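Local coordinates for protein inositol 2-dehydrogenase/D-chiro-inositol 3-dehydrogenase (Lactobacillus casei, PDB 4MIY) that oxidises myo-inositol and D-chiro-inositol to their keto derivatives, using NAD as the hydride acceptor, at residues 119-124 with 302-307; 146-151 with 220-225; 192-197 with 319-324; 200-205 with 231-236. All coordinates share one frame; numbering follows the deposited sequence.

In the fold
Interaction 1 sets the edge strand of the NAD-binding Rossmann sheet against the start of helix 304-323, whose sequence belongs to the C-terminal family region, and is buried. The other three lie within that C-terminal alpha/beta region. Interaction 3 uses the far end of the same helix and packs it on strand 189-195; the centres of interactions 1 and 3 lie about 28 Å apart. Interaction 2 pairs two parallel strands of the mixed sheet to which strand 189-195 also belongs, buried, mainly through backbone bonds. Interactions 3 and 4 are only partly buried: 3 relies on side chains bonding to backbone, while 4 joins two loops by van der Waals contact and a water, beside a second subunit.

Interaction 1: 119-124 with 302-307; sequences KVIQVG and PSAWDG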
loop_
_atom_site.group_PDB
_atom_site.type_symbol
_atom_site.label_atom_id
_atom_site.label_comp_id
_atom_site.label_asym_id
_atom_site.label_seq_id
_atom_site.Cartn_x
_atom_site.Cartn_y
_atom_site.Cartn_z
ATOM N N LYS A 119 7.373 -14.027 -42.083
ATOM C CA LYS A 119 8.182 -13.886 -40.900
ATOM C C LYS A 119 8.245 -15.189 -40.117
ATOM O O LYS A 119 7.255 -15.863 -39.970
ATOM C CB LYS A 119 7.576 -12.785 -40.066
ATOM C CG LYS A 119 8.391 -12.287 -38.929
ATOM C CD LYS A 119 7.631 -11.222 -38.194
ATOM C CE LYS A 119 6.577 -11.793 -37.310
ATOM N NZ LYS A 119 6.001 -10.845 -36.392
ATOM N N VAL A 120 9.421 -15.536 -39.620
ATOM C CA VAL A 120 9.595 -16.738 -38.842
ATOM C C VAL A 120 10.315 -16.530 -37.521
ATOM O O VAL A 120 10.352 -17.403 -36.732
ATOM C CB VAL A 120 10.330 -17.846 -39.624
ATOM C CG1 VAL A 120 9.431 -18.424 -40.673
ATOM C CG2 VAL A 120 11.549 -17.312 -40.269
ATOM N N ILE A 121 10.880 -15.358 -37.320
ATOM C CA ILE A 121 11.682 -15.146 -36.126
ATOM C C ILE A 121 10.930 -14.419 -35.000
ATOM O O ILE A 121 10.332 -13.397 -35.212
ATOM C CB ILE A 121 12.914 -14.331 -36.420
ATOM C CG1 ILE A 121 13.866 -15.098 -37.340
ATOM C CG2 ILE A 121 13.625 -13.980 -35.117
ATOM C CD1 ILE A 121 14.819 -14.201 -38.058
ATOM N N GLN A 122 11.017 -15.018 -33.820
ATOM C CA GLN A 122 10.669 -14.360 -32.576
ATOM C C GLN A 122 11.897 -14.264 -31.671
ATOM O O GLN A 122 12.633 -15.192 -31.532
ATOM C CB GLN A 122 9.533 -15.103 -31.864
ATOM C CG GLN A 122 9.093 -14.442 -30.564
ATOM C CD GLN A 122 7.802 -14.979 -30.048
ATOM O OE1 GLN A 122 7.030 -15.543 -30.770
ATOM N NE2 GLN A 122 7.582 -14.813 -28.786
ATOM N N VAL A 123 12.087 -13.102 -31.075
ATOM C CA VAL A 123 13.214 -12.867 -30.189
ATOM C C VAL A 123 12.759 -12.852 -28.732
ATOM O O VAL A 123 11.757 -12.288 -28.434
ATOM C CB VAL A 123 13.881 -11.557 -30.512
ATOM C CG1 VAL A 123 15.029 -11.332 -29.616
ATOM C CG2 VAL A 123 14.338 -11.579 -31.934
ATOM N N GLY A 124 13.539 -13.442 -27.852
ATOM C CA GLY A 124 13.124 -13.660 -26.486
ATOM C C GLY A 124 13.051 -12.500 -25.495
ATOM O O GLY A 124 13.470 -12.652 -24.377
ATOM N N PRO A 302 7.969 -10.280 -30.234
ATOM C CA PRO A 302 9.068 -9.447 -30.688
ATOM C C PRO A 302 9.782 -10.072 -31.888
ATOM O O PRO A 302 10.084 -11.215 -31.873
ATOM C CB PRO A 302 9.994 -9.403 -29.458
ATOM C CG PRO A 302 9.078 -9.527 -28.352
ATOM C CD PRO A 302 8.038 -10.498 -28.784
ATOM N N SER A 303 10.064 -9.241 -32.881
ATOM C CA SER A 303 10.593 -9.709 -34.138
ATOM C C SER A 303 12.070 -9.417 -34.309
ATOM O O SER A 303 12.718 -8.896 -33.447
ATOM C CB SER A 303 9.837 -9.054 -35.274
ATOM O OG SER A 303 10.151 -7.697 -35.347
ATOM N N ALA A 304 12.572 -9.748 -35.477
ATOM C CA ALA A 304 13.943 -9.463 -35.775
ATOM C C ALA A 304 14.131 -7.978 -35.882
ATOM O O ALA A 304 15.179 -7.487 -35.565
ATOM C CB ALA A 304 14.373 -10.148 -37.047
ATOM N N TRP A 305 13.120 -7.263 -36.307
ATOM C CA TRP A 305 13.223 -5.834 -36.301
ATOM C C TRP A 305 13.419 -5.306 -34.863
ATOM O O TRP A 305 14.222 -4.453 -34.634
ATOM C CB TRP A 305 12.027 -5.170 -36.957
ATOM C CG TRP A 305 12.206 -3.724 -37.174
ATOM C CD1 TRP A 305 11.659 -2.727 -36.482
ATOM C CD2 TRP A 305 13.022 -3.129 -38.161
ATOM N NE1 TRP A 305 12.068 -1.531 -36.975
ATOM C CE2 TRP A 305 12.921 -1.761 -38.007
ATOM C CE3 TRP A 305 13.826 -3.631 -39.167
ATOM C CZ2 TRP A 305 13.588 -0.877 -38.828
ATOM C CZ3 TRP A 305 14.485 -2.746 -39.986
ATOM C CH2 TRP A 305 14.373 -1.401 -39.802
ATOM N N ASP A 306 12.618 -5.798 -33.933
ATOM C CA ASP A 306 12.803 -5.489 -32.523
ATOM C C ASP A 306 14.200 -5.826 -32.059
ATOM O O ASP A 306 14.800 -5.096 -31.345
ATOM C CB ASP A 306 11.753 -6.223 -31.685
ATOM C CG ASP A 306 10.354 -5.712 -31.935
ATOM O OD1 ASP A 306 10.135 -4.511 -31.828
ATOM O OD2 ASP A 306 9.501 -6.512 -32.237
ATOM N N GLY A 307 14.718 -6.942 -32.490
ATOM C CA GLY A 307 16.075 -7.287 -32.184
ATOM C C GLY A 307 17.100 -6.316 -32.731
ATOM O O GLY A 307 18.069 -6.024 -32.096
HETATM O O HOH W 1 10.986 -11.436 -37.126
#
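Pro302 O receives the direct hydrogen bond of this contact, from Val123 N at 2.9 Å, with an N-H...O angle of 167° and the donor tilted 35° from the carbonyl plane. The same oxygen takes a CA-H...O contact from Gln122 CA at 3.3 Å, so two successive residues of the strand close on one carbonyl. In return, Pro302 CB lies 3.5 Å from Val123 O, which sets the proline ring against the strand backbone.

One step back, a water joins the two backbones: it donates to Ile121 O and accepts from Ala304 N, a first-turn amide of helix 304-323. Side chains add little: Val123 CG2, set on the backbone N side of its residue, rests 3.5 Å from Ser303 O, and the one apolar side-chain pair is Ile121 CD1 with Ala304 CB at 4.2 Å.

Behind this interface Ser303 is the N-cap and forms a capping box with Asp306. Ser303 N donates to Asp306 OD2 at 2.9 Å, on the anti lone pair, while Trp305 N reaches Ser303 OG through a weak bond. Asp306 OD1 is held separately, in a salt bridge to Arg128.

Strand 121-123 is the edge strand, within this chain, of the parallel Rossmann sheet, and its other side is bonded to strand 92-95. The helix start therefore lies by the side of the strand where this chain supplies no further strand, and Gly124, which touches NAD, follows directly. Since the direct bond and the water bridge use main-chain atoms, this junction between strand and helix depends chiefly on backbone position, with the capping box fixing the helix end that meets the strand.

Interaction 2: 146-151 with 220-225; sequences GAPLVV and KGTVIQ. With SO4 (sulfate ion), chain U.
Thr222 and Pro148 meet where two parallel neighbours of the mixed sheet begin, strands 148-156 and 223-229 of the C-terminal alpha/beta domain; the short segments run 20° apart. From Thr222 CB, 3.8 Å from Pro148 O, the side chain forks. OG1, anti to the carbonyl carbon (chi1 -57°), donates to Pro148 O at 2.8 Å, approaching from above the carbonyl plane. CG2, the other branch, lies 3.6 Å from Leu149 O and also touches Val151 CG2, the two side chains crossing obliquely. A valine here would probably leave Pro148 O without its hydroxyl donor and the start of the strand pair without this side-chain tie, although Arg198 of the second subunit also reaches that oxygen weakly.

Beyond the threonine, parallel backbone bonds follow. Val223 N donates to Leu149 O at 3.3 Å, longer than the next two, from Val151 N to Val223 O and from Gln225 N to Val151 O, the last with an N-H...O angle of 171°. Val150 pairs with Val223 on one face of the sheet, and Val151 with Ile224 on the other, where Val151 CB lies 4.0 Å from Ile224 CG1. On the other edge of strand 148-156 Leu149 and Val150 both face Ile243, a classic beta bulge.

The subunit interface is close by: Val223 packs on Leu213 and Val150 on Pro197 of the second subunit. Before strand 223-229, the extended Lys220 chain reaches a sulfate ion, probably from the crystallisation liquor and also bonded to Arg198 NH2 of the second subunit; Lys220 NZ donates to its O1 at 2.6 Å.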
loop_
_atom_site.group_PDB
_atom_site.type_symbol
_atom_site.label_atom_id
_atom_site.label_comp_id
_atom_site.label_asym_id
_atom_site.label_seq_id
_atom_site.Cartn_x
_atom_site.Cartn_y
_atom_site.Cartn_z
ATOM N N GLY A 146 -3.479 10.835 -20.492
ATOM C CA GLY A 146 -2.990 11.659 -21.561
ATOM C C GLY A 146 -1.697 11.148 -22.146
ATOM O O GLY A 146 -1.376 10.021 -22.036
ATOM N N ALA A 147 -0.941 12.030 -22.756
ATOM C CA ALA A 147 0.305 11.648 -23.377
ATOM C C ALA A 147 1.411 11.409 -22.356
ATOM O O ALA A 147 1.535 12.108 -21.408
ATOM C CB ALA A 147 0.728 12.702 -24.359
ATOM N N PRO A 148 2.229 10.407 -22.614
ATOM C CA PRO A 148 3.387 10.107 -21.786
ATOM C C PRO A 148 4.524 11.085 -21.969
ATOM O O PRO A 148 5.027 11.241 -23.029
ATOM C CB PRO A 148 3.781 8.722 -22.237
ATOM C CG PRO A 148 3.249 8.608 -23.606
ATOM C CD PRO A 148 1.998 9.377 -23.634
ATOM N N LEU A 149 4.925 11.706 -20.886
ATOM C CA LEU A 149 5.871 12.787 -20.944
ATOM C C LEU A 149 7.223 12.322 -20.488
ATOM O O LEU A 149 8.206 12.651 -21.058
ATOM C CB LEU A 149 5.393 13.924 -20.060
ATOM C CG LEU A 149 4.033 14.492 -20.404
ATOM C CD1 LEU A 149 3.593 15.460 -19.353
ATOM C CD2 LEU A 149 4.061 15.119 -21.781
ATOM N N VAL A 150 7.219 11.562 -19.407
ATOM C CA VAL A 150 8.402 11.027 -18.782
ATOM C C VAL A 150 8.115 9.596 -18.332
ATOM O O VAL A 150 7.033 9.301 -17.974
ATOM C CB VAL A 150 8.845 11.882 -17.573
ATOM C CG1 VAL A 150 10.065 11.263 -16.871
ATOM C CG2 VAL A 150 9.141 13.302 -18.002
ATOM N N VAL A 151 9.114 8.735 -18.415
ATOM C CA VAL A 151 9.058 7.400 -17.864
ATOM C C VAL A 151 10.225 7.226 -16.894
ATOM O O VAL A 151 11.338 7.540 -17.213
ATOM C CB VAL A 151 9.142 6.311 -18.944
ATOM C CG1 VAL A 151 9.168 4.924 -18.342
ATOM C CG2 VAL A 151 8.023 6.412 -19.917
ATOM N N LYS A 220 8.747 11.550 -30.098
ATOM C CA LYS A 220 7.732 12.458 -29.605
ATOM C C LYS A 220 8.173 13.273 -28.402
ATOM O O LYS A 220 7.486 14.139 -28.007
ATOM C CB LYS A 220 6.410 11.767 -29.310
ATOM C CG LYS A 220 5.715 11.227 -30.492
ATOM C CD LYS A 220 4.426 10.530 -30.087
ATOM C CE LYS A 220 3.733 9.937 -31.245
ATOM N NZ LYS A 220 2.403 9.347 -30.957
ATOM N N GLY A 221 9.345 12.998 -27.872
ATOM C CA GLY A 221 9.927 13.831 -26.850
ATOM C C GLY A 221 9.893 13.273 -25.443
ATOM O O GLY A 221 10.361 13.880 -24.551
ATOM N N THR A 222 9.319 12.108 -25.296
ATOM C CA THR A 222 9.291 11.451 -24.025
ATOM C C THR A 222 10.699 11.165 -23.581
ATOM O O THR A 222 11.507 10.749 -24.337
ATOM C CB THR A 222 8.511 10.131 -24.131
ATOM O OG1 THR A 222 7.209 10.421 -24.608
ATOM C CG2 THR A 222 8.405 9.450 -22.776
ATOM N N VAL A 223 10.968 11.435 -22.317
ATOM C CA VAL A 223 12.235 11.119 -21.732
ATOM C C VAL A 223 12.100 9.953 -20.764
ATOM O O VAL A 223 11.241 9.940 -19.918
ATOM C CB VAL A 223 12.837 12.334 -21.019
ATOM C CG1 VAL A 223 14.110 11.965 -20.382
ATOM C CG2 VAL A 223 13.060 13.431 -21.988
ATOM N N ILE A 224 12.995 8.999 -20.926
ATOM C CA ILE A 224 13.053 7.817 -20.124
ATOM C C ILE A 224 14.303 7.823 -19.248
ATOM O O ILE A 224 15.382 7.934 -19.733
ATOM C CB ILE A 224 13.040 6.566 -21.000
ATOM C CG1 ILE A 224 11.811 6.566 -21.899
ATOM C CG2 ILE A 224 13.076 5.339 -20.167
ATOM C CD1 ILE A 224 12.062 5.984 -23.203
ATOM N N GLN A 225 14.085 7.736 -17.947
ATOM C CA GLN A 225 15.149 7.643 -16.981
ATOM C C GLN A 225 15.181 6.281 -16.322
ATOM O O GLN A 225 14.316 5.969 -15.559
ATOM C CB GLN A 225 14.997 8.716 -15.910
ATOM C CG GLN A 225 15.069 10.124 -16.414
ATOM C CD GLN A 225 14.935 11.144 -15.345
ATOM O OE1 GLN A 225 14.180 10.996 -14.457
ATOM N NE2 GLN A 225 15.693 12.172 -15.435
HETATM S S SO4 U . 0.922 10.499 -27.956
HETATM O O1 SO4 U . 0.768 9.537 -28.998
HETATM O O2 SO4 U . 0.945 11.822 -28.512
HETATM O O3 SO4 U . -0.180 10.378 -27.086
HETATM O O4 SO4 U . 2.116 10.180 -27.263
#

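Interaction 3: 192-197 with 319-324; sequences IQITYP and RSQKDQ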
loop_
_atom_site.group_PDB
_atom_site.type_symbol
_atom_site.label_atom_id
_atom_site.label_comp_id
_atom_site.label_asym_id
_atom_site.label_seq_id
_atom_site.Cartn_x
_atom_site.Cartn_y
_atom_site.Cartn_z
ATOM N N ILE A 192 20.467 8.047 -26.544
ATOM C CA ILE A 192 20.745 7.406 -25.283
ATOM C C ILE A 192 21.998 7.982 -24.629
ATOM O O ILE A 192 22.938 8.281 -25.296
ATOM C CB ILE A 192 20.821 5.870 -25.392
ATOM C CG1 ILE A 192 20.801 5.201 -24.025
ATOM C CG2 ILE A 192 22.003 5.444 -26.198
ATOM C CD1 ILE A 192 20.468 3.767 -24.110
ATOM N N GLN A 193 21.948 8.171 -23.312
ATOM C CA GLN A 193 23.069 8.664 -22.520
ATOM C C GLN A 193 23.182 7.869 -21.240
ATOM O O GLN A 193 22.221 7.708 -20.542
ATOM C CB GLN A 193 22.920 10.147 -22.211
ATOM C CG GLN A 193 24.081 10.723 -21.437
ATOM C CD GLN A 193 23.958 12.186 -21.099
ATOM O OE1 GLN A 193 22.895 12.721 -20.949
ATOM N NE2 GLN A 193 25.080 12.840 -20.995
ATOM N N ILE A 194 24.361 7.323 -20.994
ATOM C CA ILE A 194 24.691 6.612 -19.789
ATOM C C ILE A 194 25.575 7.478 -18.910
ATOM O O ILE A 194 26.581 7.927 -19.343
ATOM C CB ILE A 194 25.483 5.382 -20.106
ATOM C CG1 ILE A 194 24.723 4.538 -21.115
ATOM C CG2 ILE A 194 25.724 4.610 -18.879
ATOM C CD1 ILE A 194 23.489 3.897 -20.575
ATOM N N THR A 195 25.159 7.720 -17.685
ATOM C CA THR A 195 25.964 8.434 -16.732
ATOM C C THR A 195 26.227 7.588 -15.484
ATOM O O THR A 195 25.475 6.704 -15.159
ATOM C CB THR A 195 25.317 9.736 -16.296
ATOM O OG1 THR A 195 24.001 9.489 -15.895
ATOM C CG2 THR A 195 25.297 10.707 -17.371
ATOM N N TYR A 196 27.318 7.897 -14.811
ATOM C CA TYR A 196 27.790 7.165 -13.682
ATOM C C TYR A 196 27.747 7.998 -12.419
ATOM O O TYR A 196 28.494 8.914 -12.267
ATOM C CB TYR A 196 29.221 6.733 -13.906
ATOM C CG TYR A 196 29.491 5.887 -15.123
ATOM C CD1 TYR A 196 28.648 4.899 -15.511
ATOM C CD2 TYR A 196 30.648 6.035 -15.828
ATOM C CE1 TYR A 196 28.916 4.125 -16.573
ATOM C CE2 TYR A 196 30.919 5.257 -16.902
ATOM C CZ TYR A 196 30.051 4.301 -17.275
ATOM O OH TYR A 196 30.292 3.502 -18.332
ATOM N N PRO A 197 26.827 7.668 -11.509
ATOM C CA PRO A 197 26.854 8.232 -10.161
ATOM C C PRO A 197 28.059 7.698 -9.433
ATOM O O PRO A 197 28.821 6.964 -10.003
ATOM C CB PRO A 197 25.607 7.686 -9.517
ATOM C CG PRO A 197 24.819 7.080 -10.616
ATOM C CD PRO A 197 25.710 6.737 -11.696
ATOM N N ARG A 319 28.682 2.784 -26.508
ATOM C CA ARG A 319 29.491 3.905 -26.889
ATOM C C ARG A 319 29.440 4.983 -25.820
ATOM O O ARG A 319 30.440 5.493 -25.418
ATOM C CB ARG A 319 29.021 4.437 -28.227
ATOM C CG ARG A 319 29.751 5.629 -28.740
ATOM C CD ARG A 319 29.522 5.865 -30.239
ATOM N NE ARG A 319 29.484 4.655 -31.040
ATOM C CZ ARG A 319 30.540 4.153 -31.672
ATOM N NH1 ARG A 319 31.716 4.764 -31.626
ATOM N NH2 ARG A 319 30.423 3.051 -32.391
ATOM N N SER A 320 28.239 5.257 -25.326
ATOM C CA SER A 320 28.057 6.259 -24.306
ATOM C C SER A 320 28.780 5.915 -23.017
ATOM O O SER A 320 29.230 6.782 -22.340
ATOM C CB SER A 320 26.568 6.478 -24.014
ATOM O OG SER A 320 26.370 7.559 -23.144
ATOM N N GLN A 321 28.894 4.644 -22.708
ATOM C CA GLN A 321 29.579 4.224 -21.492
ATOM C C GLN A 321 31.040 4.659 -21.421
ATOM O O GLN A 321 31.601 4.713 -20.388
ATOM C CB GLN A 321 29.522 2.713 -21.331
ATOM C CG GLN A 321 28.207 2.137 -20.806
ATOM C CD GLN A 321 28.255 0.641 -20.655
ATOM O OE1 GLN A 321 28.720 -0.049 -21.513
ATOM N NE2 GLN A 321 27.779 0.155 -19.550
ATOM N N LYS A 322 31.630 4.913 -22.574
ATOM C CA LYS A 322 33.023 5.307 -22.638
ATOM C C LYS A 322 33.240 6.660 -22.069
ATOM O O LYS A 322 34.130 6.833 -21.302
ATOM C CB LYS A 322 33.574 5.227 -24.062
ATOM C CG LYS A 322 33.594 3.871 -24.625
ATOM C CD LYS A 322 33.602 3.922 -26.155
ATOM C CE LYS A 322 33.999 2.609 -26.783
ATOM N NZ LYS A 322 34.523 1.716 -25.716
ATOM N N ASP A 323 32.407 7.609 -22.430
ATOM C CA ASP A 323 32.615 8.991 -22.035
ATOM C C ASP A 323 31.445 9.696 -21.386
ATOM O O ASP A 323 31.502 10.866 -21.136
ATOM C CB ASP A 323 33.070 9.825 -23.240
ATOM C CG ASP A 323 32.055 9.833 -24.422
ATOM O OD1 ASP A 323 30.902 9.384 -24.309
ATOM O OD2 ASP A 323 32.454 10.346 -25.492
ATOM N N GLN A 324 30.382 8.962 -21.143
ATOM C CA GLN A 324 29.168 9.522 -20.595
ATOM C C GLN A 324 28.504 10.603 -21.443
ATOM O O GLN A 324 27.770 11.396 -20.947
ATOM C CB GLN A 324 29.370 9.999 -19.161
ATOM C CG GLN A 324 29.817 8.923 -18.222
ATOM C CD GLN A 324 29.981 9.401 -16.829
ATOM O OE1 GLN A 324 29.033 9.698 -16.150
ATOM N NE2 GLN A 324 31.211 9.489 -16.399
#
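Tyr196 lays its ring obliquely against the side-chain amide of Gln324, the two planes 38° apart and Tyr196 CD2 3.5 Å from Gln324 NE2. The hydroxyl continues past it: Tyr196 OH donates to Gln321 O at 2.7 Å, in the carbonyl plane and on a lone pair, and also bonds Asn166 ND2. A phenylalanine in its place would probably keep the ring contact but leave Gln321 O without this donor and Asn166 ND2 without its hydroxyl partner.

Gln324 accepts twice, through its side chain and its backbone. Its OE1 accepts from Tyr196 N at 2.8 Å, the donor standing above the amide carbonyl plane, while its backbone O accepts from Gln193 NE2 at 3.1 Å, close to the amide plane of Gln193. Its positive phi marks where the chain leaves helical geometry. On the strand, Ile194 N donates almost straight to Ser320 OG, 3.0 Å away; Ser320 OG, anti to the backbone N (chi1 -173°), also bonds Glu325 O. Ile194 CG2 adds apolar contact with Gln321 CG at 4.0 Å. Ile194 O is buried here with no hydrogen-bond partner, though Gln324 CA approaches it.

Segments 319-323 and 192-195 cross at -39°, setting the C-terminal end of helix 304-323 over strand 189-195, with Ile194 and Gln321 also touching Ile170 of helix 168-185, and strand 212-218 pairing beside it in the sheet.

Interaction 4: 200-205 with 231-236; sequences SAEVRN and TAQYGY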
loop_
_atom_site.group_PDB
_atom_site.type_symbol
_atom_site.label_atom_id
_atom_site.label_comp_id
_atom_site.label_asym_id
_atom_site.label_seq_id
_atom_site.Cartn_x
_atom_site.Cartn_y
_atom_site.Cartn_z
ATOM N N SER A 200 29.473 2.300 -6.204
ATOM C CA SER A 200 29.106 1.574 -5.024
ATOM C C SER A 200 30.256 0.796 -4.474
ATOM O O SER A 200 30.962 0.171 -5.190
ATOM C CB SER A 200 28.014 0.568 -5.332
ATOM O OG SER A 200 27.801 -0.214 -4.201
ATOM N N ALA A 201 30.366 0.791 -3.164
ATOM C CA ALA A 201 31.366 -0.028 -2.508
ATOM C C ALA A 201 31.123 -1.501 -2.628
ATOM O O ALA A 201 31.978 -2.269 -2.284
ATOM C CB ALA A 201 31.490 0.361 -1.065
ATOM N N GLU A 202 29.962 -1.896 -3.125
ATOM C CA GLU A 202 29.631 -3.301 -3.244
ATOM C C GLU A 202 30.168 -3.964 -4.506
ATOM O O GLU A 202 30.128 -5.147 -4.609
ATOM C CB GLU A 202 28.125 -3.567 -3.139
ATOM C CG GLU A 202 27.447 -3.091 -1.898
ATOM C CD GLU A 202 27.940 -3.741 -0.646
ATOM O OE1 GLU A 202 28.146 -3.030 0.342
ATOM O OE2 GLU A 202 28.121 -4.941 -0.656
ATOM N N VAL A 203 30.692 -3.188 -5.427
ATOM C CA VAL A 203 31.210 -3.708 -6.665
ATOM C C VAL A 203 32.536 -4.430 -6.448
ATOM O O VAL A 203 33.405 -3.923 -5.806
ATOM C CB VAL A 203 31.385 -2.610 -7.727
ATOM C CG1 VAL A 203 32.044 -3.161 -8.927
ATOM C CG2 VAL A 203 30.061 -2.013 -8.131
ATOM N N ARG A 204 32.628 -5.630 -6.985
ATOM C CA ARG A 204 33.765 -6.504 -6.807
ATOM C C ARG A 204 34.385 -6.845 -8.141
ATOM O O ARG A 204 35.292 -7.645 -8.200
ATOM C CB ARG A 204 33.312 -7.799 -6.156
ATOM C CG ARG A 204 32.861 -7.680 -4.742
ATOM C CD ARG A 204 33.952 -7.099 -3.916
ATOM N NE ARG A 204 34.641 -8.034 -3.041
ATOM C CZ ARG A 204 35.965 -8.050 -2.878
ATOM N NH1 ARG A 204 36.714 -7.184 -3.527
ATOM N NH2 ARG A 204 36.544 -8.920 -2.070
ATOM N N ASN A 205 33.866 -6.258 -9.205
ATOM C CA ASN A 205 34.227 -6.648 -10.541
ATOM C C ASN A 205 35.000 -5.597 -11.286
ATOM O O ASN A 205 34.567 -4.479 -11.378
ATOM C CB ASN A 205 32.970 -6.976 -11.360
ATOM C CG ASN A 205 32.270 -8.229 -10.903
ATOM O OD1 ASN A 205 32.367 -8.622 -9.781
ATOM N ND2 ASN A 205 31.565 -8.842 -11.792
ATOM N N THR A 231 24.204 -4.374 -7.911
ATOM C CA THR A 231 24.768 -4.809 -6.649
ATOM C C THR A 231 23.978 -4.267 -5.454
ATOM O O THR A 231 24.508 -4.015 -4.419
ATOM C CB THR A 231 26.267 -4.413 -6.487
ATOM O OG1 THR A 231 26.402 -3.004 -6.465
ATOM C CG2 THR A 231 27.105 -4.944 -7.601
ATOM N N ALA A 232 22.688 -4.125 -5.658
ATOM C CA ALA A 232 21.808 -3.470 -4.732
ATOM C C ALA A 232 21.572 -4.158 -3.409
ATOM O O ALA A 232 21.052 -3.564 -2.532
ATOM C CB ALA A 232 20.474 -3.230 -5.416
ATOM N N GLN A 233 21.933 -5.428 -3.341
ATOM C CA GLN A 233 21.876 -6.280 -2.163
ATOM C C GLN A 233 20.479 -6.766 -1.716
ATOM O O GLN A 233 20.294 -7.897 -1.423
ATOM C CB GLN A 233 22.622 -5.676 -0.965
ATOM C CG GLN A 233 24.054 -5.249 -1.245
ATOM C CD GLN A 233 24.925 -6.371 -1.730
ATOM O OE1 GLN A 233 25.082 -7.350 -1.074
ATOM N NE2 GLN A 233 25.484 -6.209 -2.891
ATOM N N TYR A 234 19.513 -5.868 -1.700
ATOM C CA TYR A 234 18.276 -6.135 -1.000
ATOM C C TYR A 234 17.338 -7.107 -1.725
ATOM O O TYR A 234 16.575 -7.757 -1.115
ATOM C CB TYR A 234 17.524 -4.836 -0.655
ATOM C CG TYR A 234 16.742 -4.196 -1.774
ATOM C CD1 TYR A 234 15.473 -4.600 -2.064
ATOM C CD2 TYR A 234 17.272 -3.195 -2.522
ATOM C CE1 TYR A 234 14.768 -4.035 -3.066
ATOM C CE2 TYR A 234 16.570 -2.627 -3.537
ATOM C CZ TYR A 234 15.318 -3.041 -3.791
ATOM O OH TYR A 234 14.590 -2.500 -4.811
ATOM N N GLY A 235 17.416 -7.139 -3.037
ATOM C CA GLY A 235 16.474 -7.865 -3.837
ATOM C C GLY A 235 16.563 -7.633 -5.329
ATOM O O GLY A 235 17.356 -6.868 -5.781
ATOM N N TYR A 236 15.747 -8.380 -6.058
ATOM C CA TYR A 236 15.517 -8.180 -7.462
ATOM C C TYR A 236 14.189 -7.466 -7.653
ATOM O O TYR A 236 13.182 -7.915 -7.192
ATOM C CB TYR A 236 15.547 -9.501 -8.266
ATOM C CG TYR A 236 15.418 -9.246 -9.748
ATOM C CD1 TYR A 236 16.516 -8.928 -10.499
ATOM C CD2 TYR A 236 14.193 -9.253 -10.388
ATOM C CE1 TYR A 236 16.407 -8.646 -11.797
ATOM C CE2 TYR A 236 14.090 -8.970 -11.700
ATOM C CZ TYR A 236 15.185 -8.643 -12.403
ATOM O OH TYR A 236 15.084 -8.337 -13.727
HETATM O O HOH W 2 25.313 -1.197 -4.431
#
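Thr231, Glu202 and Gln233 bury most of the surface here. Thr231 points CB toward the 200-205 loop, its OG1 held between the backbone N and the carbonyl carbon (chi1 64°). That oxygen lies 3.8 Å from Glu202 CB, and Thr231 CB is 3.9 Å from the same carbon, so the threonine rests against the base of the glutamate. Its CG2 meets Val203 CG2 at 4.2 Å, the two side chains crossing at about a right angle. The stronger polar partner of Thr231 OG1 is Asp210 OD2, with a water as well; that water donates to Thr231 OG1 and bonds Ser200 OG at 2.7 Å.

Glu202 and Gln233 cross obliquely, both chains bent at chi2, with carboxylate and amide planes 47° apart. Glu202 OE2 stands 3.7 Å from Gln233 CD, and Gln233 NE2 is 3.7 Å from Glu202 CB, a van der Waals contact. The amide is already committed: Gln233 NE2 donates to Thr231 O at 2.8 Å, the donor 56° out of the carbonyl plane, and to Asn159 OD1.

On the first loop the geometry is that of a type I beta turn from Ser200 to Val203, inside which Ser200 OG accepts from Glu202 N to make an ST turn. Both loops link strands of the mixed sheet, 189-195 to 212-218 and 223-229 to 237-244, and meet beyond the strand ends. A second subunit covers this region: Glu202 packs on its Thr246, Gln233 on its Glu245, and Ala201 N donates to Glu245 OE2 of that subunit.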